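Local coordinates for protein FI20010p1 (Drosophila melanogaster, PDB 7CFB) that probably helps assemble the piRNA amplification complex in gene silencing, as Krimper, through its first extended Tudor domain, at residues A42-P45 with I49-A52; A55-D58 with C63-V66; D32-I37 with Q155-D160; S73-K78 with R82-Q87. All coordinates share one frame; numbering follows the deposited sequence.

Contact 1: residues A42-P45 with I49-A52; sequences AAFP and IVTA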
loop_
_atom_site.group_PDB
_atom_site.type_symbol
_atom_site.label_atom_id
_atom_site.label_comp_id
_atom_site.label_asym_id
_atom_site.label_seq_id
_atom_site.Cartn_x
_atom_site.Cartn_y
_atom_site.Cartn_z
ATOM N N ALA A 42 10.298 13.144 -4.227
ATOM C CA ALA A 42 10.809 13.800 -5.452
ATOM C C ALA A 42 9.885 13.578 -6.661
ATOM O O ALA A 42 9.936 14.358 -7.560
ATOM C CB ALA A 42 12.205 13.352 -5.741
ATOM N N ALA A 43 9.070 12.524 -6.662
ATOM C CA ALA A 43 8.079 12.181 -7.704
ATOM C C ALA A 43 6.905 13.179 -7.770
ATOM O O ALA A 43 6.192 13.139 -8.730
ATOM C CB ALA A 43 7.614 10.773 -7.480
ATOM N N PHE A 44 6.695 14.010 -6.759
ATOM C CA PHE A 44 5.568 14.967 -6.761
ATOM C C PHE A 44 6.067 16.398 -6.531
ATOM O O PHE A 44 5.910 16.929 -5.470
ATOM C CB PHE A 44 4.536 14.513 -5.738
ATOM C CG PHE A 44 3.995 13.138 -5.992
ATOM C CD1 PHE A 44 4.643 12.030 -5.512
ATOM C CD2 PHE A 44 2.859 12.953 -6.740
ATOM C CE1 PHE A 44 4.139 10.767 -5.730
ATOM C CE2 PHE A 44 2.363 11.688 -6.969
ATOM C CZ PHE A 44 3.006 10.599 -6.464
ATOM N N PRO A 45 6.678 17.006 -7.548
ATOM C CA PRO A 45 7.174 18.334 -7.430
ATOM C C PRO A 45 6.049 19.348 -7.265
ATOM O O PRO A 45 5.132 19.345 -7.986
ATOM C CB PRO A 45 7.893 18.632 -8.742
ATOM C CG PRO A 45 7.885 17.361 -9.512
ATOM C CD PRO A 45 6.922 16.429 -8.832
ATOM N N ILE A 49 1.740 19.765 -12.463
ATOM C CA ILE A 49 0.636 18.785 -12.572
ATOM C C ILE A 49 1.303 17.439 -12.829
ATOM O O ILE A 49 2.098 17.383 -13.722
ATOM C CB ILE A 49 -0.340 19.146 -13.695
ATOM C CG1 ILE A 49 -0.904 20.553 -13.533
ATOM C CG2 ILE A 49 -1.443 18.122 -13.790
ATOM C CD1 ILE A 49 -1.740 20.974 -14.671
ATOM N N VAL A 50 0.966 16.419 -12.056
ATOM C CA VAL A 50 1.595 15.087 -12.225
ATOM C C VAL A 50 0.527 14.008 -12.393
ATOM O O VAL A 50 -0.571 14.167 -11.885
ATOM C CB VAL A 50 2.561 14.758 -11.071
ATOM C CG1 VAL A 50 3.069 15.991 -10.363
ATOM C CG2 VAL A 50 1.949 13.815 -10.072
ATOM N N THR A 51 0.888 12.959 -13.110
ATOM C CA THR A 51 0.040 11.780 -13.324
ATOM C C THR A 51 0.397 10.742 -12.258
ATOM O O THR A 51 1.575 10.439 -12.080
ATOM C CB THR A 51 0.247 11.223 -14.732
ATOM O OG1 THR A 51 0.105 12.302 -15.643
ATOM C CG2 THR A 51 -0.739 10.135 -15.081
ATOM N N ALA A 52 -0.608 10.285 -11.530
ATOM C CA ALA A 52 -0.416 9.266 -10.488
ATOM C C ALA A 52 -1.696 8.460 -10.328
ATOM O O ALA A 52 -2.733 8.929 -10.675
ATOM C CB ALA A 52 -0.047 9.913 -9.197
#
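F44 and V50 have their CA atoms 6.8 Å apart where the loop 42-45 turns back beside the start of strand 49-57, close enough for their side chains to meet but too far for backbone pairing. F44 carries the contact through the CD2 and CE2 atoms of its ring. CD2 lies 3.6 Å from V50 CG2, which comes in obliquely, and CE2 lies 3.7 Å from A52 CB, which sits at the ring edge near its plane. CG stands beside the backbone N (chi1 -59°), and this turn carries the ring from the loop towards the strand. V50 and A52 are two apart on the strand and therefore present their side chains to the same side, where the ring spans both. The two types suit their places: the two methyls of the branched V50 meet two residues, CG2 the F44 ring and CG1 P45, while the small A52 allows the ring edge to come close. At the exposed end, the touch of P45 is looser, CD to V50 CG1 at 4.2 Å. F44 also packs on V66 of the neighbouring strand 64-67. The backbone of V50 is hydrogen-bonded to I179 of strand 176-184. Between these two segments the hold is thus apolar packing of the phenyl ring; a polar tie of the loop, F44 O to the N184 side chain, goes elsewhere.

Contact 2: residues A55-D58 with C63-V66; sequences ASVD and CAYV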
loop_
_atom_site.group_PDB
_atom_site.type_symbol
_atom_site.label_atom_id
_atom_site.label_comp_id
_atom_site.label_asym_id
_atom_site.label_seq_id
_atom_site.Cartn_x
_atom_site.Cartn_y
_atom_site.Cartn_z
ATOM N N ALA A 55 -4.296 5.669 -5.237
ATOM C CA ALA A 55 -4.103 4.385 -4.541
ATOM C C ALA A 55 -5.296 4.025 -3.662
ATOM O O ALA A 55 -5.765 2.947 -3.764
ATOM C CB ALA A 55 -2.842 4.458 -3.745
ATOM N N SER A 56 -5.763 4.961 -2.870
ATOM C CA SER A 56 -6.898 4.698 -1.973
ATOM C C SER A 56 -7.494 6.025 -1.532
ATOM O O SER A 56 -6.813 7.029 -1.570
ATOM C CB SER A 56 -6.492 3.883 -0.786
ATOM O OG SER A 56 -5.476 4.505 -0.056
ATOM N N VAL A 57 -8.749 6.006 -1.160
ATOM C CA VAL A 57 -9.365 7.243 -0.633
ATOM C C VAL A 57 -9.915 6.807 0.709
ATOM O O VAL A 57 -10.713 5.917 0.726
ATOM C CB VAL A 57 -10.422 7.770 -1.609
ATOM C CG1 VAL A 57 -11.464 8.623 -0.926
ATOM C CG2 VAL A 57 -9.776 8.524 -2.743
ATOM N N ASP A 58 -9.380 7.327 1.790
ATOM C CA ASP A 58 -9.869 6.855 3.097
ATOM C C ASP A 58 -10.882 7.883 3.568
ATOM O O ASP A 58 -10.488 8.790 4.284
ATOM C CB ASP A 58 -8.709 6.683 4.071
ATOM C CG ASP A 58 -9.144 6.203 5.432
ATOM O OD1 ASP A 58 -10.332 6.021 5.612
ATOM O OD2 ASP A 58 -8.281 6.009 6.279
ATOM N N CYS A 63 -8.030 11.875 4.314
ATOM C CA CYS A 63 -6.894 11.866 3.369
ATOM C C CYS A 63 -6.986 10.745 2.336
ATOM O O CYS A 63 -7.661 9.768 2.570
ATOM C CB CYS A 63 -5.622 11.544 4.118
ATOM S SG CYS A 63 -5.491 9.755 4.271
ATOM N N ALA A 64 -6.289 10.954 1.227
ATOM C CA ALA A 64 -6.167 10.048 0.076
ATOM C C ALA A 64 -4.696 9.676 -0.122
ATOM O O ALA A 64 -3.861 10.173 0.588
ATOM C CB ALA A 64 -6.717 10.691 -1.148
ATOM N N TYR A 65 -4.444 8.721 -0.996
ATOM C CA TYR A 65 -3.067 8.273 -1.296
ATOM C C TYR A 65 -2.845 8.218 -2.806
ATOM O O TYR A 65 -3.695 7.744 -3.513
ATOM C CB TYR A 65 -2.794 6.944 -0.609
ATOM C CG TYR A 65 -2.659 7.018 0.882
ATOM C CD1 TYR A 65 -3.765 6.963 1.702
ATOM C CD2 TYR A 65 -1.422 7.125 1.477
ATOM C CE1 TYR A 65 -3.651 7.026 3.072
ATOM C CE2 TYR A 65 -1.285 7.185 2.844
ATOM C CZ TYR A 65 -2.405 7.136 3.643
ATOM O OH TYR A 65 -2.285 7.201 4.980
ATOM N N VAL A 66 -1.694 8.703 -3.250
ATOM C CA VAL A 66 -1.328 8.674 -4.688
ATOM C C VAL A 66 -0.032 7.889 -4.851
ATOM O O VAL A 66 0.777 7.918 -3.950
ATOM C CB VAL A 66 -1.257 10.068 -5.324
ATOM C CG1 VAL A 66 -2.617 10.718 -5.376
ATOM C CG2 VAL A 66 -0.261 10.960 -4.631
#
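The S56 carbonyl oxygen takes one hydrogen bond and a weaker CA-H...O contact from the partner strand: Y65 N donates to S56 O over 3.0 Å, fairly straight at 153°, and A64 CA lies 3.5 Å from the same oxygen. These are neighbouring strands of a beta hairpin, their short axes 4.7 Å apart at closest approach and antiparallel at 166°. One residue earlier, A55 N donates to Y65 O over 2.8 Å, more bent and from a position tilted out of the carbonyl plane. A55 and S56 thus both face Y65, a classic beta bulge, and A55 CB rests 4.0 Å from Y65 CB. At the other end V57 and A64 form a non-hydrogen-bonded pair, with V57 CG2 4.1 Å from A64 CB; the small alanine suits the close spacing of such a pair. Beyond it D58 N bonds C63 O in the carbonyl plane at 3.1 Å, fastening the mouth of the turn, inside which D58 OD1 takes the T60 hydroxyl. S56 OG, at chi1 58° between N and carbonyl carbon, comes 3.5 Å from Y65 CD1, obliquely to the ring. The Y65 side chain also packs on Y34 of helix 30-36. Backbone bonds therefore fix the pairing, while the buried serine hydroxyl, lying beside the tyrosine ring, has its polarity met by F130 O of a neighbouring loop.

Contact 3: residues D32-I37 with Q155-D160; sequences DIYNQI and QAIRCD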
loop_
_atom_site.group_PDB
_atom_site.type_symbol
_atom_site.label_atom_id
_atom_site.label_comp_id
_atom_site.label_asym_id
_atom_site.label_seq_id
_atom_site.Cartn_x
_atom_site.Cartn_y
_atom_site.Cartn_z
ATOM N N ASP A 32 2.886 7.063 12.658
ATOM C CA ASP A 32 4.336 6.839 12.803
ATOM C C ASP A 32 4.860 5.873 11.746
ATOM O O ASP A 32 5.819 6.223 11.151
ATOM C CB ASP A 32 4.714 6.366 14.202
ATOM C CG ASP A 32 4.593 7.424 15.283
ATOM O OD1 ASP A 32 4.459 8.578 14.939
ATOM O OD2 ASP A 32 4.604 7.060 16.447
ATOM N N ILE A 33 4.168 4.767 11.470
ATOM C CA ILE A 33 4.673 3.747 10.501
ATOM C C ILE A 33 4.809 4.379 9.119
ATOM O O ILE A 33 5.789 4.150 8.494
ATOM C CB ILE A 33 3.861 2.438 10.512
ATOM C CG1 ILE A 33 4.503 1.350 9.650
ATOM C CG2 ILE A 33 2.430 2.661 10.103
ATOM C CD1 ILE A 33 5.890 1.018 10.017
ATOM N N TYR A 34 3.872 5.228 8.740
ATOM C CA TYR A 34 3.939 5.961 7.462
ATOM C C TYR A 34 5.201 6.817 7.425
ATOM O O TYR A 34 5.825 6.848 6.410
ATOM C CB TYR A 34 2.750 6.900 7.332
ATOM C CG TYR A 34 2.837 7.753 6.106
ATOM C CD1 TYR A 34 2.543 7.219 4.878
ATOM C CD2 TYR A 34 3.282 9.051 6.164
ATOM C CE1 TYR A 34 2.641 7.960 3.726
ATOM C CE2 TYR A 34 3.362 9.813 5.027
ATOM C CZ TYR A 34 3.035 9.275 3.801
ATOM O OH TYR A 34 3.133 10.013 2.674
ATOM N N ASN A 35 5.530 7.483 8.525
ATOM C CA ASN A 35 6.752 8.314 8.656
ATOM C C ASN A 35 8.024 7.472 8.607
ATOM O O ASN A 35 8.988 7.993 8.181
ATOM C CB ASN A 35 6.682 9.283 9.833
ATOM C CG ASN A 35 5.639 10.345 9.614
ATOM O OD1 ASN A 35 5.440 10.807 8.516
ATOM N ND2 ASN A 35 4.955 10.737 10.659
ATOM N N GLN A 36 8.017 6.250 9.135
ATOM C CA GLN A 36 9.269 5.462 9.182
ATOM C C GLN A 36 9.628 4.801 7.857
ATOM O O GLN A 36 10.777 4.509 7.704
ATOM C CB GLN A 36 9.251 4.276 10.140
ATOM C CG GLN A 36 8.488 4.467 11.422
ATOM C CD GLN A 36 9.151 5.387 12.405
ATOM O OE1 GLN A 36 9.334 6.565 12.151
ATOM N NE2 GLN A 36 9.462 4.855 13.565
ATOM N N ILE A 37 8.662 4.521 6.977
ATOM C CA ILE A 37 8.969 3.794 5.704
ATOM C C ILE A 37 9.589 4.743 4.670
ATOM O O ILE A 37 9.259 5.945 4.704
ATOM C CB ILE A 37 7.707 3.098 5.154
ATOM C CG1 ILE A 37 6.609 4.107 4.804
ATOM C CG2 ILE A 37 7.210 2.037 6.123
ATOM C CD1 ILE A 37 5.245 3.487 4.610
ATOM N N GLN A 155 5.106 3.016 -2.428
ATOM C CA GLN A 155 4.398 3.696 -3.525
ATOM C C GLN A 155 3.369 4.704 -3.013
ATOM O O GLN A 155 3.210 5.719 -3.632
ATOM C CB GLN A 155 3.792 2.661 -4.467
ATOM C CG GLN A 155 4.857 1.836 -5.168
ATOM C CD GLN A 155 5.729 2.721 -6.014
ATOM O OE1 GLN A 155 5.276 3.315 -6.959
ATOM N NE2 GLN A 155 6.985 2.821 -5.668
ATOM N N ALA A 156 2.693 4.386 -1.920
ATOM C CA ALA A 156 1.564 5.224 -1.477
ATOM C C ALA A 156 2.004 6.472 -0.715
ATOM O O ALA A 156 2.509 6.354 0.362
ATOM C CB ALA A 156 0.578 4.398 -0.715
ATOM N N ILE A 157 1.710 7.626 -1.292
ATOM C CA ILE A 157 2.056 8.937 -0.681
ATOM C C ILE A 157 0.781 9.595 -0.144
ATOM O O ILE A 157 -0.142 9.768 -0.890
ATOM C CB ILE A 157 2.792 9.853 -1.669
ATOM C CG1 ILE A 157 3.992 9.175 -2.316
ATOM C CG2 ILE A 157 3.180 11.133 -0.978
ATOM C CD1 ILE A 157 5.019 8.732 -1.342
ATOM N N ARG A 158 0.790 9.958 1.127
ATOM C CA ARG A 158 -0.376 10.598 1.779
ATOM C C ARG A 158 -0.627 11.934 1.095
ATOM O O ARG A 158 0.306 12.635 0.814
ATOM C CB ARG A 158 -0.124 10.725 3.279
ATOM C CG ARG A 158 -1.344 11.079 4.106
ATOM C CD ARG A 158 -1.155 10.843 5.589
ATOM N NE ARG A 158 -2.197 11.591 6.259
ATOM C CZ ARG A 158 -3.280 11.085 6.821
ATOM N NH1 ARG A 158 -4.161 11.890 7.376
ATOM N NH2 ARG A 158 -3.492 9.785 6.833
ATOM N N CYS A 159 -1.882 12.209 0.823
ATOM C CA CYS A 159 -2.269 13.403 0.071
ATOM C C CYS A 159 -3.590 13.982 0.572
ATOM O O CYS A 159 -4.572 13.277 0.586
ATOM C CB CYS A 159 -2.449 12.965 -1.372
ATOM S SG CYS A 159 -2.683 14.310 -2.541
ATOM N N ASP A 160 -3.582 15.266 0.883
ATOM C CA ASP A 160 -4.814 15.993 1.245
ATOM C C ASP A 160 -5.361 16.516 -0.076
ATOM O O ASP A 160 -4.733 17.359 -0.665
ATOM C CB ASP A 160 -4.500 17.064 2.288
ATOM C CG ASP A 160 -5.639 18.026 2.580
ATOM O OD1 ASP A 160 -6.706 17.865 1.998
ATOM O OD2 ASP A 160 -5.432 18.926 3.378
#
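Y34 reaches from helix 30-36 to R158 on strand 157-161, so that a helix near the chain's start is pinned to the five-stranded sheet, consistent with the staphylococcal-nuclease-like half of an extended Tudor domain. Along the helix, D32 O takes Q36 N and I33 O takes I37 N, the regular turns that hold Y34 between them. Y34 then spans the gap: with CG anti to its backbone N (chi1 175°), the ring extends from the helix to the strand and packs on Y65 and Y126, while K39 makes a cation-pi contact with it. A tyrosine suits the place because its length brings a hydroxyl to the strand backbone, where R158 N donates to Y34 OH, nearly straight at 164° over 2.8 Å. The same hydroxyl is bonded to S187 O, so two groups grip this buried oxygen. I37, the first residue to leave helical geometry, packs on Y126. Across the contact, A156 O lies at the ring edge, near its plane, 3.7 Å from Y34 CE1. The R158 chain runs extended away from the ring to D61, its salt-bridge partner, but its CB stays 3.5 Å from Y34 CZ.

Contact 4: residues S73-K78 with R82-Q87; sequences SDRIKK and RQLPLQ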
loop_
_atom_site.group_PDB
_atom_site.type_symbol
_atom_site.label_atom_id
_atom_site.label_comp_id
_atom_site.label_asym_id
_atom_site.label_seq_id
_atom_site.Cartn_x
_atom_site.Cartn_y
_atom_site.Cartn_z
ATOM N N SER A 73 9.623 0.916 -10.030
ATOM C CA SER A 73 8.782 0.056 -9.163
ATOM C C SER A 73 8.483 -1.282 -9.856
ATOM O O SER A 73 7.756 -2.068 -9.291
ATOM C CB SER A 73 7.511 0.769 -8.816
ATOM O OG SER A 73 6.633 0.815 -9.904
ATOM N N ASP A 74 9.116 -1.562 -10.988
ATOM C CA ASP A 74 8.785 -2.762 -11.790
ATOM C C ASP A 74 8.899 -4.050 -10.971
ATOM O O ASP A 74 8.022 -4.866 -11.114
ATOM C CB ASP A 74 9.639 -2.835 -13.054
ATOM C CG ASP A 74 9.192 -3.911 -14.019
ATOM O OD1 ASP A 74 8.231 -3.678 -14.720
ATOM O OD2 ASP A 74 9.792 -4.987 -14.013
ATOM N N ARG A 75 9.886 -4.181 -10.106
ATOM C CA ARG A 75 10.023 -5.429 -9.317
ATOM C C ARG A 75 8.805 -5.633 -8.407
ATOM O O ARG A 75 8.428 -6.768 -8.230
ATOM C CB ARG A 75 11.355 -5.477 -8.588
ATOM C CG ARG A 75 12.545 -5.535 -9.528
ATOM C CD ARG A 75 13.014 -6.942 -9.782
ATOM N NE ARG A 75 13.706 -7.508 -8.662
ATOM C CZ ARG A 75 13.996 -8.777 -8.567
ATOM N NH1 ARG A 75 13.615 -9.589 -9.523
ATOM N NH2 ARG A 75 14.653 -9.235 -7.532
ATOM N N ILE A 76 8.272 -4.561 -7.823
ATOM C CA ILE A 76 7.069 -4.664 -6.958
ATOM C C ILE A 76 5.914 -5.136 -7.830
ATOM O O ILE A 76 5.215 -6.016 -7.418
ATOM C CB ILE A 76 6.735 -3.326 -6.286
ATOM C CG1 ILE A 76 7.903 -2.772 -5.474
ATOM C CG2 ILE A 76 5.458 -3.449 -5.478
ATOM C CD1 ILE A 76 7.813 -1.297 -5.234
ATOM N N LYS A 77 5.801 -4.590 -9.031
ATOM C CA LYS A 77 4.713 -4.977 -9.957
ATOM C C LYS A 77 4.824 -6.469 -10.280
ATOM O O LYS A 77 3.830 -7.128 -10.271
ATOM C CB LYS A 77 4.796 -4.129 -11.220
ATOM C CG LYS A 77 4.693 -2.629 -11.015
ATOM C CD LYS A 77 4.484 -1.898 -12.302
ATOM C CE LYS A 77 5.364 -0.684 -12.479
ATOM N NZ LYS A 77 4.844 0.226 -13.518
ATOM N N LYS A 78 6.035 -6.961 -10.507
ATOM C CA LYS A 78 6.258 -8.390 -10.819
ATOM C C LYS A 78 5.827 -9.258 -9.639
ATOM O O LYS A 78 5.257 -10.285 -9.878
ATOM C CB LYS A 78 7.716 -8.642 -11.181
ATOM C CG LYS A 78 8.112 -8.323 -12.604
ATOM C CD LYS A 78 9.510 -8.816 -12.882
ATOM C CE LYS A 78 10.187 -8.189 -14.079
ATOM N NZ LYS A 78 9.241 -7.891 -15.175
ATOM N N ARG A 82 2.379 -12.025 -9.332
ATOM C CA ARG A 82 2.864 -13.398 -9.089
ATOM C C ARG A 82 3.782 -13.853 -10.220
ATOM O O ARG A 82 3.711 -14.990 -10.571
ATOM C CB ARG A 82 1.683 -14.340 -8.839
ATOM C CG ARG A 82 0.920 -14.034 -7.564
ATOM C CD ARG A 82 0.262 -15.219 -6.910
ATOM N NE ARG A 82 1.213 -16.027 -6.196
ATOM C CZ ARG A 82 0.932 -17.173 -5.615
ATOM N NH1 ARG A 82 -0.291 -17.647 -5.653
ATOM N NH2 ARG A 82 1.871 -17.828 -4.973
ATOM N N GLN A 83 4.597 -12.948 -10.745
ATOM C CA GLN A 83 5.558 -13.244 -11.823
ATOM C C GLN A 83 6.915 -13.611 -11.221
ATOM O O GLN A 83 7.792 -13.894 -11.988
ATOM C CB GLN A 83 5.634 -12.078 -12.807
ATOM C CG GLN A 83 4.337 -11.825 -13.548
ATOM C CD GLN A 83 4.356 -10.551 -14.351
ATOM O OE1 GLN A 83 5.289 -9.777 -14.305
ATOM N NE2 GLN A 83 3.295 -10.302 -15.082
ATOM N N LEU A 84 7.078 -13.536 -9.900
ATOM C CA LEU A 84 8.349 -13.930 -9.237
ATOM C C LEU A 84 8.065 -14.851 -8.063
ATOM O O LEU A 84 7.244 -14.520 -7.270
ATOM C CB LEU A 84 9.113 -12.722 -8.702
ATOM C CG LEU A 84 9.549 -11.635 -9.670
ATOM C CD1 LEU A 84 10.303 -10.580 -8.904
ATOM C CD2 LEU A 84 10.441 -12.183 -10.756
ATOM N N PRO A 85 8.728 -16.007 -7.933
ATOM C CA PRO A 85 8.550 -16.844 -6.771
ATOM C C PRO A 85 9.186 -16.190 -5.540
ATOM O O PRO A 85 10.132 -15.501 -5.680
ATOM C CB PRO A 85 9.275 -18.138 -7.140
ATOM C CG PRO A 85 10.239 -17.730 -8.183
ATOM C CD PRO A 85 9.604 -16.580 -8.917
ATOM N N LEU A 86 8.628 -16.449 -4.369
ATOM C CA LEU A 86 9.148 -15.887 -3.108
ATOM C C LEU A 86 9.217 -16.991 -2.062
ATOM O O LEU A 86 8.491 -17.916 -2.153
ATOM C CB LEU A 86 8.209 -14.784 -2.621
ATOM C CG LEU A 86 8.104 -13.521 -3.459
ATOM C CD1 LEU A 86 7.066 -12.607 -2.859
ATOM C CD2 LEU A 86 9.429 -12.808 -3.515
ATOM N N GLN A 87 10.112 -16.850 -1.109
ATOM C CA GLN A 87 10.235 -17.833 -0.027
ATOM C C GLN A 87 9.103 -17.589 0.968
ATOM O O GLN A 87 9.034 -16.526 1.515
ATOM C CB GLN A 87 11.581 -17.615 0.643
ATOM C CG GLN A 87 11.785 -18.415 1.905
ATOM C CD GLN A 87 11.875 -19.885 1.601
ATOM O OE1 GLN A 87 10.916 -20.623 1.721
ATOM N NE2 GLN A 87 13.046 -20.313 1.195
#
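Q83 N donates to K78 O over 2.9 Å, nearly in line with the carbonyl, and this bond closes helix 74-80. Around it K78 meets the departing chain on two fronts. Its CB lies 3.8 Å from L84 CG, and its CG lies 3.6 Å from Q83 OE1, the glutamine crossing the lysine at about a right angle. Both branches of L84 are engaged: CD2 lies near K78 CD, while CD1 reaches both K78 CB and R75 NH1, the latter at 3.5 Å and oblique to the guanidinium plane. The bends in the R75 chain at chi2 and chi3 bring its end round to the leucine.

In the next shell, R82 sets the geometry. Its positive phi (61°) makes it the C-prime residue of a Schellman motif, in which R82 N also bonds V79 O, and this reversal delivers the Q83 amide back to K78 O. Farther along the side chains, K78 NZ forms a weak salt bridge of 3.2 Å with D74 OD2, one helical turn back, which may help steady the long chain against which L84 lies. R75 is anchored through NE by a salt bridge to D148, and R82 NH1 is bonded to N107. L84 further rests on V79 and on I149 of helix 147-150.

Long, flexible residues suit this surface position, since the K78 methylenes and the end of the R75 guanidinium meet the leucine, while K78 NZ and R75 NE find acidic partners. The helix is thus ended by backbone bonding, and the following loop is laid against it by a leucine partly covered by the aliphatic part of a lysine and by an arginine.

Contacts 1, 2 and 3 meet on one sheet, whose strands 49-57, 64-67 and 157-161 lie side by side. F44 of contact 1 touches contact 2 through F44 CE2 to V66 CG2 (3.6 Å) and contact 3 through F44 CE1 to I157 CG1 (3.8 Å). Contacts 2 and 3 share strand pairing, with V66 O and I157 N 2.8 Å apart in a probable hydrogen bond; their centres are about 11 Å apart. Contact 4 lies apart, its centre about 22 Å from that of contact 3, yet Q155 NE2 reaches S73 CB at 3.8 Å. Q155, just before strand 157-161, is the point where these two contacts touch.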